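Local structure of prolyl-tRNA synthetase (Naegleria fowleri, 6UYH) at residues E351-D365 against I371-T383. The protein probably ligates proline to its cognate tRNA at the expense of ATP, and is bound here by halofuginone and the ATP analogue AMPPNP. Sequence-based numbering, arbitrary orientation.
Sequences ELRGVPLRIEVGPKD and IMLCRRDTGEKWT. With EDO (1,2-ethanediol), chain B.
R358 starts out extended, CG anti to the backbone N, then bends at chi3 (81°), which lays one face of its guanidinium over CB of C374 and brings NH2 to 3.5 Å from that residue's SG. In R376 too, CG lies opposite the backbone N, but the chain turns at chi2 (69°), and its NE reaches the carbonyl O of E351 at 2.8 Å; a weak bond from NH2 reaches the same oxygen. The two arginines illustrate how an antiparallel strand pair can be tied to the end of the helix before it, here 343-353. R358 grips E360 side-on, NE and NH2 both meeting OE2, with NE on the anti lone pair, while NH1 donates in the plane of the guanidinium to OE2 of E351, 3.0 Å away and approached from above that carboxylate. Bonds on three nitrogens fix the rotation of the guanidinium. K381 adds a long salt bridge, NZ to OE2 of E360 at 3.7 Å, and this shared carboxylate probably offsets the nearness of the lysine to R358. The strands 357-361 and 371-375 that carry R358 and its partners C374 and E360 run antiparallel, with R358-C374 and E360-M372 as hydrogen-bonded pairs; M372 lies alongside E360, its CG 3.6 Å from OE1. On the face that carries L357, I359 and L373 the contacts of these side chains are apolar: L357 CD1 meets W382 CH2 at 3.9 Å, and I359 lies beside L373. In this mixed sheet of the anticodon-binding domain, strand 300-304 flanks 357-361 and strand 381-385 forms the edge beyond 370-375; helix 391-415 packs against R375 and W382, helix 313-328 against V361 and I371.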
# COMPACT_ATOMS: atom_id res chain seq x y z
N GLU A 351 -8.65 26.12 -9.52
CA GLU A 351 -9.17 25.54 -10.75
C GLU A 351 -8.11 24.68 -11.44
O GLU A 351 -8.41 23.58 -11.92
CB GLU A 351 -9.66 26.64 -11.70
CG GLU A 351 -11.00 27.26 -11.29
CD GLU A 351 -11.34 28.50 -12.10
OE1 GLU A 351 -10.51 28.94 -12.92
OE2 GLU A 351 -12.46 29.03 -11.91
N LEU A 352 -6.87 25.17 -11.48
CA LEU A 352 -5.76 24.41 -12.05
C LEU A 352 -5.60 23.05 -11.37
O LEU A 352 -5.32 22.04 -12.02
CB LEU A 352 -4.48 25.23 -11.93
CG LEU A 352 -3.15 24.61 -12.38
CD1 LEU A 352 -3.25 24.18 -13.85
CD2 LEU A 352 -2.00 25.59 -12.18
N ARG A 353 -5.78 23.02 -10.06
CA ARG A 353 -5.57 21.80 -9.30
C ARG A 353 -6.81 20.91 -9.25
O ARG A 353 -6.73 19.78 -8.76
CB ARG A 353 -5.08 22.16 -7.89
CG ARG A 353 -3.67 22.74 -7.94
CD ARG A 353 -3.30 23.52 -6.68
NE ARG A 353 -1.88 23.87 -6.66
CZ ARG A 353 -1.33 24.85 -7.38
NH1 ARG A 353 -2.07 25.60 -8.19
NH2 ARG A 353 -0.02 25.08 -7.30
N GLY A 354 -7.95 21.39 -9.75
CA GLY A 354 -9.08 20.53 -10.01
C GLY A 354 -10.20 20.57 -8.99
O GLY A 354 -11.13 19.77 -9.10
N VAL A 355 -10.15 21.48 -8.03
CA VAL A 355 -11.15 21.46 -6.95
C VAL A 355 -12.55 21.62 -7.54
O VAL A 355 -12.81 22.57 -8.30
CB VAL A 355 -10.86 22.57 -5.93
CG1 VAL A 355 -11.96 22.64 -4.90
CG2 VAL A 355 -9.51 22.30 -5.24
N PRO A 356 -13.49 20.71 -7.25
CA PRO A 356 -14.78 20.75 -7.96
C PRO A 356 -15.69 21.91 -7.58
O PRO A 356 -16.47 22.37 -8.43
CB PRO A 356 -15.41 19.39 -7.63
CG PRO A 356 -14.61 18.82 -6.50
CD PRO A 356 -13.24 19.41 -6.61
N LEU A 357 -15.64 22.42 -6.35
CA LEU A 357 -16.58 23.46 -5.96
C LEU A 357 -15.86 24.56 -5.20
O LEU A 357 -15.05 24.28 -4.30
CB LEU A 357 -17.71 22.88 -5.10
CG LEU A 357 -18.81 23.84 -4.65
CD1 LEU A 357 -19.60 24.41 -5.84
CD2 LEU A 357 -19.73 23.14 -3.66
N ARG A 358 -16.15 25.81 -5.56
CA ARG A 358 -15.61 26.98 -4.88
C ARG A 358 -16.76 27.76 -4.26
O ARG A 358 -17.80 27.97 -4.89
CB ARG A 358 -14.83 27.87 -5.85
CG ARG A 358 -14.39 29.21 -5.30
CD ARG A 358 -13.51 29.95 -6.30
NE ARG A 358 -14.27 30.64 -7.34
CZ ARG A 358 -14.07 30.48 -8.65
NH1 ARG A 358 -13.13 29.65 -9.10
NH2 ARG A 358 -14.81 31.16 -9.52
N ILE A 359 -16.57 28.18 -3.01
CA ILE A 359 -17.49 29.08 -2.32
C ILE A 359 -16.80 30.42 -2.17
O ILE A 359 -15.70 30.50 -1.60
CB ILE A 359 -17.92 28.52 -0.95
CG1 ILE A 359 -18.72 27.23 -1.15
CG2 ILE A 359 -18.73 29.56 -0.16
CD1 ILE A 359 -19.21 26.58 0.13
N GLU A 360 -17.41 31.47 -2.72
CA GLU A 360 -16.92 32.84 -2.60
C GLU A 360 -17.81 33.58 -1.62
O GLU A 360 -19.03 33.65 -1.82
CB GLU A 360 -16.92 33.55 -3.96
CG GLU A 360 -16.18 32.82 -5.08
CD GLU A 360 -16.45 33.44 -6.44
OE1 GLU A 360 -17.10 34.51 -6.49
OE2 GLU A 360 -16.03 32.86 -7.46
N VAL A 361 -17.21 34.11 -0.56
CA VAL A 361 -17.94 34.83 0.48
C VAL A 361 -17.56 36.30 0.39
O VAL A 361 -16.45 36.69 0.78
CB VAL A 361 -17.65 34.27 1.88
CG1 VAL A 361 -18.56 34.93 2.91
CG2 VAL A 361 -17.81 32.76 1.89
N GLY A 362 -18.47 37.12 -0.12
CA GLY A 362 -18.21 38.53 -0.29
C GLY A 362 -19.11 39.40 0.57
O GLY A 362 -20.16 38.97 1.05
N PRO A 363 -18.69 40.65 0.79
CA PRO A 363 -19.51 41.55 1.63
C PRO A 363 -20.89 41.80 1.05
O PRO A 363 -21.89 41.72 1.78
CB PRO A 363 -18.68 42.84 1.68
CG PRO A 363 -17.30 42.44 1.25
CD PRO A 363 -17.49 41.32 0.28
N LYS A 364 -20.98 42.09 -0.25
CA LYS A 364 -22.28 42.31 -0.87
C LYS A 364 -23.18 41.09 -0.70
O LYS A 364 -24.37 41.23 -0.38
CB LYS A 364 -22.10 42.65 -2.35
N ASP A 365 -22.63 39.89 -0.88
CA ASP A 365 -23.44 38.68 -0.73
C ASP A 365 -23.84 38.44 0.72
O ASP A 365 -24.93 37.92 0.97
CB ASP A 365 -22.69 37.47 -1.27
CG ASP A 365 -22.81 37.34 -2.78
OD1 ASP A 365 -21.76 37.19 -3.45
OD2 ASP A 365 -23.95 37.41 -3.28
N ILE A 371 -24.36 33.17 -0.29
CA ILE A 371 -23.00 32.92 -0.72
C ILE A 371 -23.02 32.61 -2.21
O ILE A 371 -24.06 32.29 -2.80
CB ILE A 371 -22.33 31.77 0.05
CG1 ILE A 371 -23.20 30.52 0.00
CG2 ILE A 371 -22.05 32.19 1.48
CD1 ILE A 371 -22.53 29.28 0.56
N MET A 372 -21.84 32.69 -2.83
CA MET A 372 -21.67 32.45 -4.25
C MET A 372 -20.95 31.12 -4.45
O MET A 372 -19.93 30.86 -3.80
CB MET A 372 -20.88 33.59 -4.91
CG MET A 372 -20.55 33.36 -6.37
SD MET A 372 -21.97 33.56 -7.46
CE MET A 372 -22.34 35.29 -7.21
N LEU A 373 -21.49 30.29 -5.33
CA LEU A 373 -20.91 28.98 -5.64
C LEU A 373 -20.49 28.96 -7.10
O LEU A 373 -21.14 29.56 -7.96
CB LEU A 373 -21.91 27.85 -5.36
CG LEU A 373 -21.97 27.25 -3.95
CD1 LEU A 373 -22.27 28.32 -2.92
CD2 LEU A 373 -23.02 26.16 -3.87
N CYS A 374 -19.37 28.29 -7.38
CA CYS A 374 -18.90 28.11 -8.75
C CYS A 374 -18.44 26.67 -8.92
O CYS A 374 -17.57 26.21 -8.17
CB CYS A 374 -17.77 29.08 -9.09
SG CYS A 374 -17.18 28.96 -10.80
N ARG A 375 -19.02 25.97 -9.89
CA ARG A 375 -18.70 24.56 -10.12
C ARG A 375 -17.66 24.44 -11.24
O ARG A 375 -17.80 25.06 -12.30
CB ARG A 375 -19.96 23.75 -10.45
CG ARG A 375 -20.82 24.29 -11.57
CD ARG A 375 -22.12 23.51 -11.65
NE ARG A 375 -21.91 22.17 -12.21
CZ ARG A 375 -22.89 21.29 -12.43
NH1 ARG A 375 -24.14 21.60 -12.11
NH2 ARG A 375 -22.61 20.11 -12.96
N ARG A 376 -16.63 23.64 -10.98
CA ARG A 376 -15.44 23.56 -11.84
C ARG A 376 -15.74 22.94 -13.20
O ARG A 376 -15.12 23.33 -14.20
CB ARG A 376 -14.36 22.75 -11.11
CG ARG A 376 -13.09 22.49 -11.90
CD ARG A 376 -12.27 23.76 -12.14
NE ARG A 376 -11.06 23.44 -12.88
CZ ARG A 376 -10.97 23.43 -14.21
NH1 ARG A 376 -12.02 23.76 -14.95
NH2 ARG A 376 -9.82 23.09 -14.79
N ASP A 377 -16.67 21.99 -13.26
CA ASP A 377 -16.85 21.24 -14.50
C ASP A 377 -17.48 22.10 -15.60
O ASP A 377 -17.05 22.03 -16.76
CB ASP A 377 -17.69 19.99 -14.24
CG ASP A 377 -19.08 20.31 -13.78
OD1 ASP A 377 -19.27 21.36 -13.12
OD2 ASP A 377 -19.99 19.51 -14.08
N THR A 378 -18.47 22.93 -15.26
CA THR A 378 -19.10 23.81 -16.24
C THR A 378 -18.72 25.27 -16.09
O THR A 378 -18.97 26.06 -17.01
CB THR A 378 -20.63 23.70 -16.18
OG1 THR A 378 -21.09 24.18 -14.90
CG2 THR A 378 -21.09 22.26 -16.38
N GLY A 379 -18.14 25.67 -14.96
CA GLY A 379 -17.88 27.07 -14.70
C GLY A 379 -19.08 27.86 -14.22
O GLY A 379 -18.93 29.06 -13.94
N GLU A 380 -20.25 27.25 -14.11
CA GLU A 380 -21.44 28.00 -13.73
C GLU A 380 -21.30 28.58 -12.33
O GLU A 380 -20.78 27.93 -11.42
CB GLU A 380 -22.68 27.12 -13.81
CG GLU A 380 -23.96 27.87 -13.55
CD GLU A 380 -25.14 26.95 -13.28
OE1 GLU A 380 -24.95 25.72 -13.26
OE2 GLU A 380 -26.26 27.47 -13.09
N LYS A 381 -21.76 29.82 -12.17
CA LYS A 381 -21.82 30.51 -10.89
C LYS A 381 -23.28 30.74 -10.50
O LYS A 381 -24.10 31.09 -11.35
CB LYS A 381 -21.11 31.87 -10.94
CG LYS A 381 -19.66 31.81 -11.40
CD LYS A 381 -18.96 33.14 -11.10
CE LYS A 381 -17.54 33.15 -11.64
NZ LYS A 381 -16.66 34.12 -10.91
N TRP A 382 -23.59 30.55 -9.22
CA TRP A 382 -24.95 30.77 -8.73
C TRP A 382 -24.89 31.06 -7.23
O TRP A 382 -23.92 30.70 -6.55
CB TRP A 382 -25.86 29.57 -9.02
CG TRP A 382 -25.65 28.35 -8.17
CD1 TRP A 382 -26.46 27.90 -7.16
CD2 TRP A 382 -24.58 27.39 -8.27
NE1 TRP A 382 -25.96 26.75 -6.62
CE2 TRP A 382 -24.81 26.41 -7.28
CE3 TRP A 382 -23.45 27.27 -9.08
CZ2 TRP A 382 -23.95 25.32 -7.09
CZ3 TRP A 382 -22.60 26.20 -8.89
CH2 TRP A 382 -22.85 25.24 -7.90
N THR A 383 -25.92 31.73 -6.73
CA THR A 383 -25.97 32.04 -5.31
C THR A 383 -26.83 31.03 -4.56
O THR A 383 -27.81 30.50 -5.10
CB THR A 383 -26.51 33.45 -5.06
OG1 THR A 383 -27.86 33.54 -5.53
CG2 THR A 383 -25.66 34.48 -5.78
C1 EDO B . -26.76 24.35 -9.16
O1 EDO B . -28.09 24.48 -9.69
C2 EDO B . -25.75 24.65 -10.26
O2 EDO B . -25.95 23.71 -11.32